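Local coordinates for protein beta-agarase AgaA (Microbulbifer thermotolerans, PDB 3WZ1) that hydrolyses internal beta-1,4-galactosidic linkages of agarose as an endo-type glycoside hydrolase family 16 enzyme, releasing mainly neoagarotetraose, at residues A[138-143]-A[253-258]; A[144-149]-A[241-246]; A[12-15]-A[19-22]; A[190-193]-A[199-202]; A[36-41]-A[65-70]. All coordinates share one frame; numbering follows the deposited sequence. Where two conformers were deposited one is given.

Contact 1 of 5, residues A[138-143]-A[253-258]; sequences SDRPGQ and DAELAD
R140 and E255 meet in a two-bond salt bridge that carries almost the whole of this contact, so that two pieces of chain more than a hundred residues apart are joined by one pair of charges. The arginine grips side-on. NE of R140 donates to OE2 of E255 over 2.8 Å, and NH2 of R140 donates to OE1 of E255 over 2.9 Å; both bonds are close to straight. The guanidinium and carboxylate planes lie within 23° of each other, and OE2 receives NE on its syn lone pair, whereas OE1 is met on the syn side but somewhat out of the carboxylate plane. An arginine chain extended from CG to NE carries the charged group across to the helix, and the two side chains cross at about a right angle.

Further hydrogen bonds hold both charged groups in place. NH2 of R140 also donates to the backbone oxygen of T250, while OE1 of E255 accepts from the backbone N of T252, just ahead of helix 253-256. Two bonds on OE1 would be expected to help keep the buried carboxylate ionised.

A water provides a second route between the segments: it donates to OE2 of E255 over 3.0 Å and lies 2.7 Å from OG of S138. The backbone N of R140 donates to the same OG at 3.0 Å, which ties the water site to the arginine's own backbone.

S138 thus forms an ST turn, followed by a type II beta turn from R140 to Q143, and the bidentate salt bridge fastens this turn-rich loop of the GH16 domain to helix 253-256.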
# COMPACT_ATOMS: atom_id res chain seq x y z
N SER A 138 -0.32 12.28 -9.47
CA SER A 138 -0.79 13.22 -10.50
C SER A 138 0.19 14.33 -10.86
O SER A 138 0.67 15.04 -9.98
CB SER A 138 -2.06 13.91 -10.04
OG SER A 138 -2.53 14.73 -11.09
N ASP A 139 0.39 14.51 -12.16
CA ASP A 139 1.16 15.63 -12.71
C ASP A 139 0.26 16.84 -13.03
O ASP A 139 0.71 17.76 -13.72
CB ASP A 139 1.97 15.18 -13.94
CG ASP A 139 1.10 14.79 -15.16
OD1 ASP A 139 -0.14 14.91 -15.10
OD2 ASP A 139 1.69 14.33 -16.18
N ARG A 140 -0.98 16.86 -12.54
CA ARG A 140 -1.86 18.03 -12.78
C ARG A 140 -1.20 19.30 -12.29
O ARG A 140 -0.60 19.32 -11.21
CB ARG A 140 -3.17 17.92 -12.01
CG ARG A 140 -4.21 17.02 -12.64
CD ARG A 140 -5.48 17.14 -11.83
NE ARG A 140 -6.50 16.16 -12.21
CZ ARG A 140 -7.69 16.09 -11.64
NH1 ARG A 140 -8.06 16.92 -10.67
NH2 ARG A 140 -8.54 15.15 -12.06
N PRO A 141 -1.33 20.39 -13.05
CA PRO A 141 -0.93 21.66 -12.44
C PRO A 141 -1.69 21.94 -11.14
O PRO A 141 -2.90 21.78 -11.09
CB PRO A 141 -1.29 22.70 -13.52
CG PRO A 141 -1.38 21.94 -14.80
CD PRO A 141 -1.84 20.55 -14.42
N GLY A 142 -0.98 22.36 -10.09
CA GLY A 142 -1.60 22.56 -8.79
C GLY A 142 -1.57 21.35 -7.86
O GLY A 142 -2.09 21.43 -6.72
N GLN A 143 -1.02 20.24 -8.37
CA GLN A 143 -0.81 19.02 -7.57
C GLN A 143 0.65 18.69 -7.36
O GLN A 143 0.97 17.60 -6.86
CB GLN A 143 -1.49 17.81 -8.22
CG GLN A 143 -3.00 17.88 -8.24
CD GLN A 143 -3.58 18.02 -6.85
OE1 GLN A 143 -3.35 17.17 -5.99
NE2 GLN A 143 -4.31 19.10 -6.61
N ASP A 253 -12.63 11.76 -17.14
CA ASP A 253 -12.73 10.72 -18.15
C ASP A 253 -11.46 10.66 -19.03
O ASP A 253 -11.01 9.60 -19.40
CB ASP A 253 -13.93 10.96 -19.07
CG ASP A 253 -15.26 10.77 -18.39
OD1 ASP A 253 -15.33 10.44 -17.20
OD2 ASP A 253 -16.29 10.95 -19.08
N ALA A 254 -10.89 11.82 -19.34
CA ALA A 254 -9.71 11.87 -20.19
C ALA A 254 -8.51 11.20 -19.52
O ALA A 254 -7.75 10.49 -20.16
CB ALA A 254 -9.38 13.31 -20.56
N GLU A 255 -8.36 11.41 -18.21
CA GLU A 255 -7.29 10.78 -17.45
C GLU A 255 -7.49 9.26 -17.39
O GLU A 255 -6.58 8.47 -17.62
CB GLU A 255 -7.23 11.36 -16.04
CG GLU A 255 -6.66 12.76 -15.99
CD GLU A 255 -6.85 13.47 -14.68
OE1 GLU A 255 -7.73 13.07 -13.88
OE2 GLU A 255 -6.11 14.43 -14.42
N LEU A 256 -8.73 8.84 -17.12
CA LEU A 256 -9.04 7.42 -16.98
C LEU A 256 -8.86 6.66 -18.28
O LEU A 256 -8.57 5.47 -18.28
CB LEU A 256 -10.47 7.24 -16.47
CG LEU A 256 -10.67 7.65 -15.02
CD1 LEU A 256 -12.14 7.87 -14.75
CD2 LEU A 256 -10.08 6.62 -14.07
N ALA A 257 -9.04 7.36 -19.40
CA ALA A 257 -8.87 6.77 -20.70
C ALA A 257 -7.43 6.69 -21.19
O ALA A 257 -7.18 6.02 -22.18
CB ALA A 257 -9.73 7.50 -21.71
N ASP A 258 -6.53 7.37 -20.50
CA ASP A 258 -5.11 7.46 -20.91
C ASP A 258 -4.27 6.30 -20.37
O ASP A 258 -3.99 6.24 -19.18
CB ASP A 258 -4.56 8.81 -20.43
CG ASP A 258 -3.17 9.08 -20.96
OD1 ASP A 258 -2.55 8.15 -21.47
OD2 ASP A 258 -2.74 10.24 -20.85
O HOH W 1 -3.75 13.24 -12.98

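Contact 2 of 5, residues A[144-149]-A[241-246]; sequences EWYAER and QNWRSD
Y146 presents one ring face to R244 and its hydroxyl end to W243, reaching from helix 144-147 toward helix 242-245. The arginine forms a cation-pi contact: CZ of R244 stands 4.9 Å from the centroid of the Y146 ring and only 10° off its normal. NH1 of R244 makes the nearest approach, above the rim at 3.9 Å from CD2 of Y146, with the guanidinium plane inclined at 48° to the ring. Bends at chi2 and chi3 turn the arginine over the tyrosine, and NH1 is held from outside by OE1 of Q143. The opposite face of Y146 is taken by its neighbour W145, whose CE3 sits over the ring centre, so the phenol is sandwiched between arginine and indole.

W243, from the same helix as R244, points toward Y146 from the opposite direction. The rim of its six-membered ring meets the tyrosine, CH2 of W243 lying 3.8 Å from CE1 of Y146, with the ring planes at 55°. NE1 of W243 donates in its ring plane to OE1 of Q241, at 2.9 Å, which helps fix the indole's rotation. Q241 in turn bonds E134, the predicted proton donor, and W243 lies beside a glycerol, probably a crystallisation additive, consistent with an aromatic cluster bordering the predicted catalytic site of this GH16 glycosidase.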
# COMPACT_ATOMS: atom_id res chain seq x y z
N GLU A 144 1.54 19.62 -7.69
CA GLU A 144 2.96 19.34 -7.63
C GLU A 144 3.43 18.95 -6.21
O GLU A 144 4.29 18.10 -6.07
CB GLU A 144 3.74 20.56 -8.14
CG GLU A 144 3.50 20.83 -9.63
CD GLU A 144 2.32 21.75 -9.94
OE1 GLU A 144 1.55 22.20 -9.03
OE2 GLU A 144 2.16 22.09 -11.12
N TRP A 145 2.84 19.55 -5.19
CA TRP A 145 3.24 19.25 -3.82
C TRP A 145 3.01 17.76 -3.54
O TRP A 145 3.88 17.06 -3.01
CB TRP A 145 2.45 20.08 -2.79
CG TRP A 145 2.98 19.93 -1.40
CD1 TRP A 145 3.99 20.66 -0.83
CD2 TRP A 145 2.57 18.99 -0.40
NE1 TRP A 145 4.21 20.25 0.44
CE2 TRP A 145 3.36 19.22 0.74
CE3 TRP A 145 1.59 17.98 -0.35
CZ2 TRP A 145 3.22 18.47 1.91
CZ3 TRP A 145 1.46 17.25 0.83
CH2 TRP A 145 2.26 17.50 1.93
N TYR A 146 1.83 17.26 -3.91
CA TYR A 146 1.53 15.85 -3.66
C TYR A 146 2.38 14.90 -4.48
O TYR A 146 2.77 13.81 -4.03
CB TYR A 146 0.04 15.56 -3.88
CG TYR A 146 -0.83 16.15 -2.78
CD1 TYR A 146 -0.95 15.50 -1.56
CD2 TYR A 146 -1.48 17.37 -2.93
CE1 TYR A 146 -1.69 16.04 -0.52
CE2 TYR A 146 -2.24 17.90 -1.89
CZ TYR A 146 -2.35 17.23 -0.70
OH TYR A 146 -3.10 17.75 0.33
N ALA A 147 2.72 15.30 -5.70
CA ALA A 147 3.54 14.47 -6.58
C ALA A 147 4.96 14.25 -6.05
O ALA A 147 5.63 13.30 -6.44
CB ALA A 147 3.59 15.08 -7.97
N GLU A 148 5.41 15.12 -5.16
CA GLU A 148 6.72 14.98 -4.53
C GLU A 148 6.68 14.33 -3.15
O GLU A 148 7.72 14.28 -2.47
CB GLU A 148 7.43 16.34 -4.48
CG GLU A 148 7.78 16.81 -5.87
CD GLU A 148 8.38 18.20 -5.96
OE1 GLU A 148 8.69 18.80 -4.93
OE2 GLU A 148 8.52 18.67 -7.11
N ARG A 149 5.54 13.76 -2.76
CA ARG A 149 5.34 13.27 -1.39
C ARG A 149 4.90 11.79 -1.36
O ARG A 149 4.14 11.35 -2.22
CB ARG A 149 4.31 14.17 -0.68
CG ARG A 149 4.59 15.68 -0.76
CD ARG A 149 5.18 16.18 0.53
NE ARG A 149 6.08 17.35 0.61
CZ ARG A 149 6.50 18.22 -0.33
NH1 ARG A 149 6.14 18.24 -1.61
NH2 ARG A 149 7.36 19.13 0.08
N GLN A 241 -10.35 8.35 -2.86
CA GLN A 241 -10.57 8.52 -1.43
C GLN A 241 -11.48 9.71 -1.15
O GLN A 241 -11.42 10.72 -1.85
CB GLN A 241 -9.24 8.67 -0.69
CG GLN A 241 -8.34 7.45 -0.87
CD GLN A 241 -7.02 7.55 -0.15
OE1 GLN A 241 -6.45 8.64 0.04
NE2 GLN A 241 -6.49 6.40 0.25
N ASN A 242 -12.30 9.59 -0.12
CA ASN A 242 -13.29 10.63 0.16
C ASN A 242 -12.69 12.02 0.41
O ASN A 242 -13.24 13.01 -0.07
CB ASN A 242 -14.18 10.28 1.34
CG ASN A 242 -15.17 9.19 1.03
OD1 ASN A 242 -16.31 9.44 0.62
ND2 ASN A 242 -14.75 7.98 1.21
N TRP A 243 -11.57 12.09 1.12
CA TRP A 243 -10.98 13.40 1.43
C TRP A 243 -10.59 14.13 0.14
O TRP A 243 -10.42 15.35 0.15
CB TRP A 243 -9.78 13.30 2.40
CG TRP A 243 -8.55 12.76 1.78
CD1 TRP A 243 -8.29 11.45 1.46
CD2 TRP A 243 -7.42 13.51 1.35
NE1 TRP A 243 -7.06 11.35 0.87
CE2 TRP A 243 -6.50 12.59 0.78
CE3 TRP A 243 -7.08 14.87 1.40
CZ2 TRP A 243 -5.28 12.99 0.26
CZ3 TRP A 243 -5.85 15.26 0.89
CH2 TRP A 243 -4.96 14.32 0.32
N ARG A 244 -10.42 13.39 -0.97
CA ARG A 244 -10.17 13.98 -2.27
C ARG A 244 -11.47 14.23 -3.03
O ARG A 244 -11.78 15.38 -3.37
CB ARG A 244 -9.22 13.08 -3.09
CG ARG A 244 -7.94 12.68 -2.35
CD ARG A 244 -6.72 12.76 -3.24
NE ARG A 244 -6.20 14.12 -3.30
CZ ARG A 244 -5.25 14.53 -4.13
NH1 ARG A 244 -4.86 15.81 -4.06
NH2 ARG A 244 -4.70 13.72 -5.03
N SER A 245 -12.24 13.18 -3.34
CA SER A 245 -13.37 13.31 -4.25
C SER A 245 -14.59 13.98 -3.63
O SER A 245 -15.40 14.57 -4.37
CB SER A 245 -13.79 11.96 -4.86
OG SER A 245 -14.12 11.02 -3.86
N ASP A 246 -14.75 13.93 -2.31
CA ASP A 246 -15.85 14.67 -1.66
C ASP A 246 -15.62 16.15 -1.90
O ASP A 246 -16.56 16.95 -1.85
CB ASP A 246 -15.91 14.49 -0.14
CG ASP A 246 -16.38 13.12 0.31
OD1 ASP A 246 -16.79 12.30 -0.52
OD2 ASP A 246 -16.31 12.88 1.54

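Contact 3 of 5, residues A[12-15]-A[19-22]; sequences ANPG and TWEL
P14 lays its ring over one face of the W20 indole, with CB of P14 above the six-membered ring, 3.8 Å from its centroid and 20° off the normal. This is a CH-pi contact, and the two side chains cross obliquely. The proline extends along the indole as well as over it: CD of P14 reaches to 3.5 Å from NE1 of W20, on the pyrrole side.

The edge of the same indole is used by A12. NE1 of W20 donates to the backbone O of A12 at 3.0 Å, with the acceptor near the indole plane, although the nitrogen stands well above the carbonyl plane and the bond is bent to 145°. CB of A12 adds an apolar touch to CZ2 of W20 at 3.7 Å. One indole is therefore held both by a bond at its edge and by a proline over its face.

The loop is shaped locally by an Asx turn, in which OD1 of N13 accepts from the backbone N of G15 at 2.8 Å, with P14 between them. Y192 meets W20 edge-to-face, and strand 264-276 pairs with the tryptophan's strand through T19 and E21. The CH-pi contact and the edge hydrogen bond thus fold the N-terminal loop back onto strand 18-22, at the margin of the jelly roll.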
# COMPACT_ATOMS: atom_id res chain seq x y z
N ALA A 12 16.19 -2.78 7.57
CA ALA A 12 15.90 -2.86 8.99
C ALA A 12 16.82 -3.87 9.68
O ALA A 12 17.42 -4.73 9.03
CB ALA A 12 14.43 -3.23 9.19
N ASN A 13 16.91 -3.74 11.00
CA ASN A 13 17.75 -4.60 11.86
C ASN A 13 16.87 -5.67 12.50
O ASN A 13 15.92 -5.33 13.23
CB ASN A 13 18.37 -3.71 12.93
CG ASN A 13 19.29 -4.45 13.88
OD1 ASN A 13 19.37 -5.67 13.92
ND2 ASN A 13 19.99 -3.67 14.70
N PRO A 14 17.17 -6.96 12.25
CA PRO A 14 16.34 -8.03 12.77
C PRO A 14 16.62 -8.34 14.24
O PRO A 14 15.91 -9.15 14.83
CB PRO A 14 16.72 -9.21 11.89
CG PRO A 14 18.14 -8.97 11.58
CD PRO A 14 18.30 -7.48 11.47
N GLY A 15 17.66 -7.71 14.79
CA GLY A 15 18.13 -7.98 16.15
C GLY A 15 19.43 -8.76 16.13
O GLY A 15 19.69 -9.57 15.24
N THR A 19 18.52 -12.99 11.61
CA THR A 19 18.61 -12.75 10.18
C THR A 19 17.19 -12.68 9.60
O THR A 19 16.24 -13.06 10.25
CB THR A 19 19.46 -13.84 9.52
OG1 THR A 19 19.76 -13.48 8.16
CG2 THR A 19 18.77 -15.20 9.58
N TRP A 20 17.07 -12.14 8.40
CA TRP A 20 15.78 -12.00 7.74
C TRP A 20 15.47 -13.23 6.91
O TRP A 20 16.24 -13.57 6.00
CB TRP A 20 15.77 -10.78 6.83
CG TRP A 20 15.87 -9.48 7.57
CD1 TRP A 20 16.93 -8.62 7.57
CD2 TRP A 20 14.88 -8.90 8.42
NE1 TRP A 20 16.66 -7.54 8.36
CE2 TRP A 20 15.41 -7.68 8.89
CE3 TRP A 20 13.59 -9.28 8.82
CZ2 TRP A 20 14.71 -6.84 9.75
CZ3 TRP A 20 12.89 -8.43 9.67
CH2 TRP A 20 13.45 -7.23 10.12
N GLU A 21 14.35 -13.85 7.20
CA GLU A 21 13.88 -15.01 6.47
C GLU A 21 12.69 -14.62 5.58
O GLU A 21 11.71 -14.03 6.04
CB GLU A 21 13.45 -16.09 7.46
CG GLU A 21 13.00 -17.40 6.85
CD GLU A 21 12.90 -18.48 7.91
OE1 GLU A 21 13.93 -19.06 8.27
OE2 GLU A 21 11.80 -18.70 8.43
N LEU A 22 12.79 -14.99 4.31
CA LEU A 22 11.74 -14.66 3.35
C LEU A 22 10.44 -15.36 3.68
O LEU A 22 10.41 -16.60 3.85
CB LEU A 22 12.16 -15.03 1.93
CG LEU A 22 11.25 -14.55 0.78
CD1 LEU A 22 11.43 -13.07 0.48
CD2 LEU A 22 11.56 -15.41 -0.44

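Contact 4 of 5, residues A[190-193]-A[199-202]; sequences GVYW and LEYY
Four backbone hydrogen bonds join G190 to Y202 and Y192 to E200. In the first pair, N of G190 donates to O of Y202 and N of Y202 to O of G190, both at 2.8 Å. In the second, N of Y192 donates to O of E200 at 2.8 Å, and the return bond from N of E200 to O of Y192 is 3.0 Å long. These are the hydrogen-bonded pairs of an antiparallel hairpin; V191 with Y201 and W193 with L199 form the non-hydrogen-bonded pairs between and beyond them.

On the face shared by Y192, E200 and Y202, the hydroxyl of Y202 donates to OE1 of E200 over 2.6 Å, meeting it from above the carboxylate plane. The same OE1 lies at the edge of the Y192 ring, 3.6 Å from its CD2. OE2 of the glutamate turns to H198, so both oxygens have partners.

The other face is apolar across the strands. CG2 of V191, set beside its backbone N (CG1 being anti to it, chi1 173°), presses on Y201 tightly, at 3.2 Å from its CD2. Further along, CD2 of L199 lies 3.8 Å from CD1 of W193, side chains running alongside and pointing the same way. The polar ends on this face are bonded to backbone oxygens elsewhere: NE1 of W193 to L228, OH of Y201 to S153.

Strand 102-109 pairs with the outer edge of 187-195 and strand 206-212 with that of 198-203, while V191, W193 and L199 pack against strand 128-135, which carries the predicted catalytic glutamates.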
# COMPACT_ATOMS: atom_id res chain seq x y z
N GLY A 190 9.23 0.42 2.31
CA GLY A 190 9.01 -0.65 3.26
C GLY A 190 8.73 -0.17 4.66
O GLY A 190 9.07 0.95 5.04
N VAL A 191 8.05 -1.01 5.44
CA VAL A 191 7.88 -0.75 6.87
C VAL A 191 8.37 -1.96 7.66
O VAL A 191 8.09 -3.11 7.30
CB VAL A 191 6.42 -0.42 7.24
CG1 VAL A 191 6.22 -0.32 8.76
CG2 VAL A 191 6.00 0.89 6.61
N TYR A 192 9.13 -1.68 8.73
CA TYR A 192 9.36 -2.68 9.75
C TYR A 192 8.29 -2.50 10.80
O TYR A 192 8.31 -1.51 11.55
CB TYR A 192 10.74 -2.58 10.37
CG TYR A 192 11.08 -3.72 11.34
CD1 TYR A 192 10.43 -4.95 11.28
CD2 TYR A 192 12.09 -3.57 12.28
CE1 TYR A 192 10.75 -5.98 12.15
CE2 TYR A 192 12.44 -4.60 13.12
CZ TYR A 192 11.76 -5.80 13.06
OH TYR A 192 12.11 -6.84 13.92
N TRP A 193 7.33 -3.42 10.80
CA TRP A 193 6.33 -3.51 11.84
C TRP A 193 6.94 -4.40 12.91
O TRP A 193 6.83 -5.62 12.87
CB TRP A 193 5.05 -4.10 11.26
CG TRP A 193 3.92 -4.36 12.20
CD1 TRP A 193 3.71 -3.82 13.44
CD2 TRP A 193 2.81 -5.21 11.94
NE1 TRP A 193 2.53 -4.30 13.97
CE2 TRP A 193 1.96 -5.18 13.07
CE3 TRP A 193 2.44 -6.02 10.85
CZ2 TRP A 193 0.78 -5.89 13.13
CZ3 TRP A 193 1.29 -6.76 10.92
CH2 TRP A 193 0.46 -6.68 12.05
N LEU A 199 6.89 1.31 14.48
CA LEU A 199 7.00 1.23 13.02
C LEU A 199 8.19 2.02 12.52
O LEU A 199 8.44 3.16 12.96
CB LEU A 199 5.75 1.84 12.39
CG LEU A 199 4.40 1.27 12.80
CD1 LEU A 199 3.32 2.05 12.10
CD2 LEU A 199 4.27 -0.20 12.44
N GLU A 200 8.91 1.45 11.55
CA GLU A 200 9.99 2.16 10.85
C GLU A 200 9.72 2.18 9.36
O GLU A 200 9.47 1.13 8.77
CB GLU A 200 11.35 1.50 11.10
CG GLU A 200 11.77 1.50 12.56
CD GLU A 200 12.92 0.56 12.87
OE1 GLU A 200 13.39 -0.20 12.00
OE2 GLU A 200 13.35 0.57 14.06
N TYR A 201 9.79 3.37 8.76
CA TYR A 201 9.57 3.52 7.31
C TYR A 201 10.87 3.70 6.55
O TYR A 201 11.70 4.54 6.93
CB TYR A 201 8.66 4.71 7.02
CG TYR A 201 7.24 4.52 7.53
CD1 TYR A 201 6.93 4.73 8.86
CD2 TYR A 201 6.21 4.12 6.68
CE1 TYR A 201 5.64 4.55 9.33
CE2 TYR A 201 4.91 3.94 7.15
CZ TYR A 201 4.63 4.15 8.47
OH TYR A 201 3.36 3.98 8.99
N TYR A 202 11.00 2.97 5.45
CA TYR A 202 12.21 2.99 4.62
C TYR A 202 11.86 3.29 3.17
O TYR A 202 10.94 2.68 2.61
CB TYR A 202 12.91 1.64 4.69
CG TYR A 202 13.40 1.27 6.08
CD1 TYR A 202 12.56 0.70 7.01
CD2 TYR A 202 14.73 1.45 6.41
CE1 TYR A 202 13.02 0.35 8.26
CE2 TYR A 202 15.21 1.09 7.65
CZ TYR A 202 14.34 0.54 8.59
OH TYR A 202 14.82 0.20 9.83

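Contact 5 of 5, residues A[36-41]-A[65-70]; sequences AGKSTR and HYSYVS
The short strand 67-70 at the margin of the beta-jelly roll is tied here to the loop that leads into helix 40-45. K38 makes the link with its ammonium group. NZ of K38 donates to the backbone O of S67 at 3.0 Å, approaching from well above the carbonyl plane, and makes a weaker bond of 3.1 Å to OG of the same serine. The lysine chain is bent at chi2 (-63°) and again at chi4 (-68°), which folds the amine back toward the strand. NZ also bonds the backbone O of A35 and forms a salt bridge with E48, so this buried charge is gathered in by several oxygens and probably stays protonated.

Within the fold, strand 67-70 pairs antiparallel with strand 73-80, and the lysine joins it to the start of the helix, where S39 is the N-cap and its OG accepts from the backbone N of F42.

At the exposed end of the contact, A36 sits over one face of the H65 imidazole. CB of A36 makes a CH-pi contact 4.2 Å from the ring centroid and 24° off its normal, displaced toward the rim on the NE2 side, with NE2 of H65 3.9 Å from that methyl. The backbone joins in, as CA of A36 lies 3.8 Å from CD2 of H65.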
# COMPACT_ATOMS: atom_id res chain seq x y z
N ALA A 36 -9.24 -11.25 -16.50
CA ALA A 36 -10.34 -12.18 -16.24
C ALA A 36 -9.77 -13.58 -16.04
O ALA A 36 -9.21 -14.15 -16.98
CB ALA A 36 -11.32 -12.16 -17.42
N GLY A 37 -9.89 -14.11 -14.82
CA GLY A 37 -9.49 -15.49 -14.54
C GLY A 37 -8.13 -15.64 -13.88
O GLY A 37 -7.86 -16.67 -13.27
N LYS A 38 -7.28 -14.63 -14.01
CA LYS A 38 -5.97 -14.65 -13.37
C LYS A 38 -5.18 -15.92 -13.71
O LYS A 38 -5.11 -16.29 -14.88
CB LYS A 38 -6.11 -14.40 -11.86
CG LYS A 38 -6.75 -13.07 -11.48
CD LYS A 38 -5.90 -11.89 -11.95
CE LYS A 38 -6.34 -10.58 -11.32
NZ LYS A 38 -7.69 -10.14 -11.82
N SER A 39 -4.58 -16.57 -12.72
CA SER A 39 -3.77 -17.77 -12.95
C SER A 39 -3.66 -18.59 -11.68
O SER A 39 -3.94 -18.11 -10.58
CB SER A 39 -2.39 -17.40 -13.45
OG SER A 39 -1.56 -16.99 -12.37
N THR A 40 -3.25 -19.85 -11.83
CA THR A 40 -3.07 -20.70 -10.67
C THR A 40 -2.07 -20.07 -9.69
O THR A 40 -2.31 -20.02 -8.49
CB THR A 40 -2.61 -22.10 -11.09
OG1 THR A 40 -3.55 -22.62 -12.05
CG2 THR A 40 -2.55 -23.01 -9.91
N ARG A 41 -0.97 -19.56 -10.22
CA ARG A 41 0.06 -18.96 -9.36
C ARG A 41 -0.48 -17.73 -8.63
O ARG A 41 -0.20 -17.53 -7.45
CB ARG A 41 1.30 -18.58 -10.17
CG ARG A 41 2.38 -17.89 -9.35
CD ARG A 41 3.59 -18.77 -9.13
NE ARG A 41 4.27 -18.97 -10.41
CZ ARG A 41 5.36 -18.33 -10.82
NH1 ARG A 41 5.97 -17.43 -10.05
NH2 ARG A 41 5.87 -18.61 -12.02
N HIS A 65 -11.42 -7.19 -12.91
CA HIS A 65 -10.77 -7.10 -14.23
C HIS A 65 -9.86 -5.88 -14.39
O HIS A 65 -9.36 -5.63 -15.47
CB HIS A 65 -11.79 -7.15 -15.35
CG HIS A 65 -12.65 -8.36 -15.30
ND1 HIS A 65 -13.86 -8.46 -15.96
CD2 HIS A 65 -12.49 -9.53 -14.64
CE1 HIS A 65 -14.41 -9.63 -15.71
NE2 HIS A 65 -13.60 -10.30 -14.90
N TYR A 66 -9.68 -5.15 -13.29
CA TYR A 66 -8.79 -3.97 -13.23
C TYR A 66 -7.49 -4.28 -12.48
O TYR A 66 -6.72 -3.37 -12.16
CB TYR A 66 -9.55 -2.74 -12.71
CG TYR A 66 -10.56 -2.27 -13.71
CD1 TYR A 66 -11.71 -3.02 -13.97
CD2 TYR A 66 -10.34 -1.13 -14.49
CE1 TYR A 66 -12.62 -2.62 -14.93
CE2 TYR A 66 -11.24 -0.74 -15.46
CZ TYR A 66 -12.39 -1.49 -15.67
OH TYR A 66 -13.29 -1.09 -16.65
N SER A 67 -7.25 -5.56 -12.22
CA SER A 67 -5.92 -6.06 -11.83
C SER A 67 -5.50 -7.18 -12.78
O SER A 67 -6.33 -7.94 -13.27
CB SER A 67 -5.95 -6.57 -10.38
OG SER A 67 -6.91 -7.60 -10.20
N TYR A 68 -4.20 -7.26 -13.05
CA TYR A 68 -3.65 -8.35 -13.85
C TYR A 68 -2.15 -8.40 -13.61
O TYR A 68 -1.56 -7.45 -13.09
CB TYR A 68 -3.96 -8.19 -15.36
CG TYR A 68 -3.43 -6.94 -16.01
CD1 TYR A 68 -4.16 -5.75 -15.98
CD2 TYR A 68 -2.21 -6.95 -16.64
CE1 TYR A 68 -3.67 -4.60 -16.58
CE2 TYR A 68 -1.72 -5.80 -17.25
CZ TYR A 68 -2.45 -4.64 -17.21
OH TYR A 68 -1.95 -3.49 -17.81
N VAL A 69 -1.55 -9.52 -13.97
CA VAL A 69 -0.11 -9.71 -13.84
C VAL A 69 0.44 -10.01 -15.23
O VAL A 69 -0.01 -10.96 -15.89
CB VAL A 69 0.25 -10.82 -12.83
CG1 VAL A 69 1.76 -10.85 -12.63
CG2 VAL A 69 -0.44 -10.58 -11.49
N SER A 70 1.40 -9.21 -15.65
CA SER A 70 2.05 -9.41 -16.95
C SER A 70 3.38 -8.68 -17.04
O SER A 70 3.58 -7.63 -16.44
CB SER A 70 1.15 -8.93 -18.08
OG SER A 70 1.66 -9.39 -19.34

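From the N terminus, contact 3 closes first, a tight loop that brings residues 12-15 back to strand 18-22; contact 5 follows in series, joining the lead-in to helix 40-45 to strand 67-70. The later three are nested: contact 1 closes the longest loop, contact 2 lies inside it, and the hairpin of contact 4 lies inside both. Contacts 1 and 2 adjoin through Q143 and R244, and fasten the region 138-149, a loop and helix 144-147, to helices 242-245 and 253-256. On the opposite side of the chain's centre from contact 1, contacts 3 and 4 touch through W20 and Y192, joining the N-terminal loop to the hairpin.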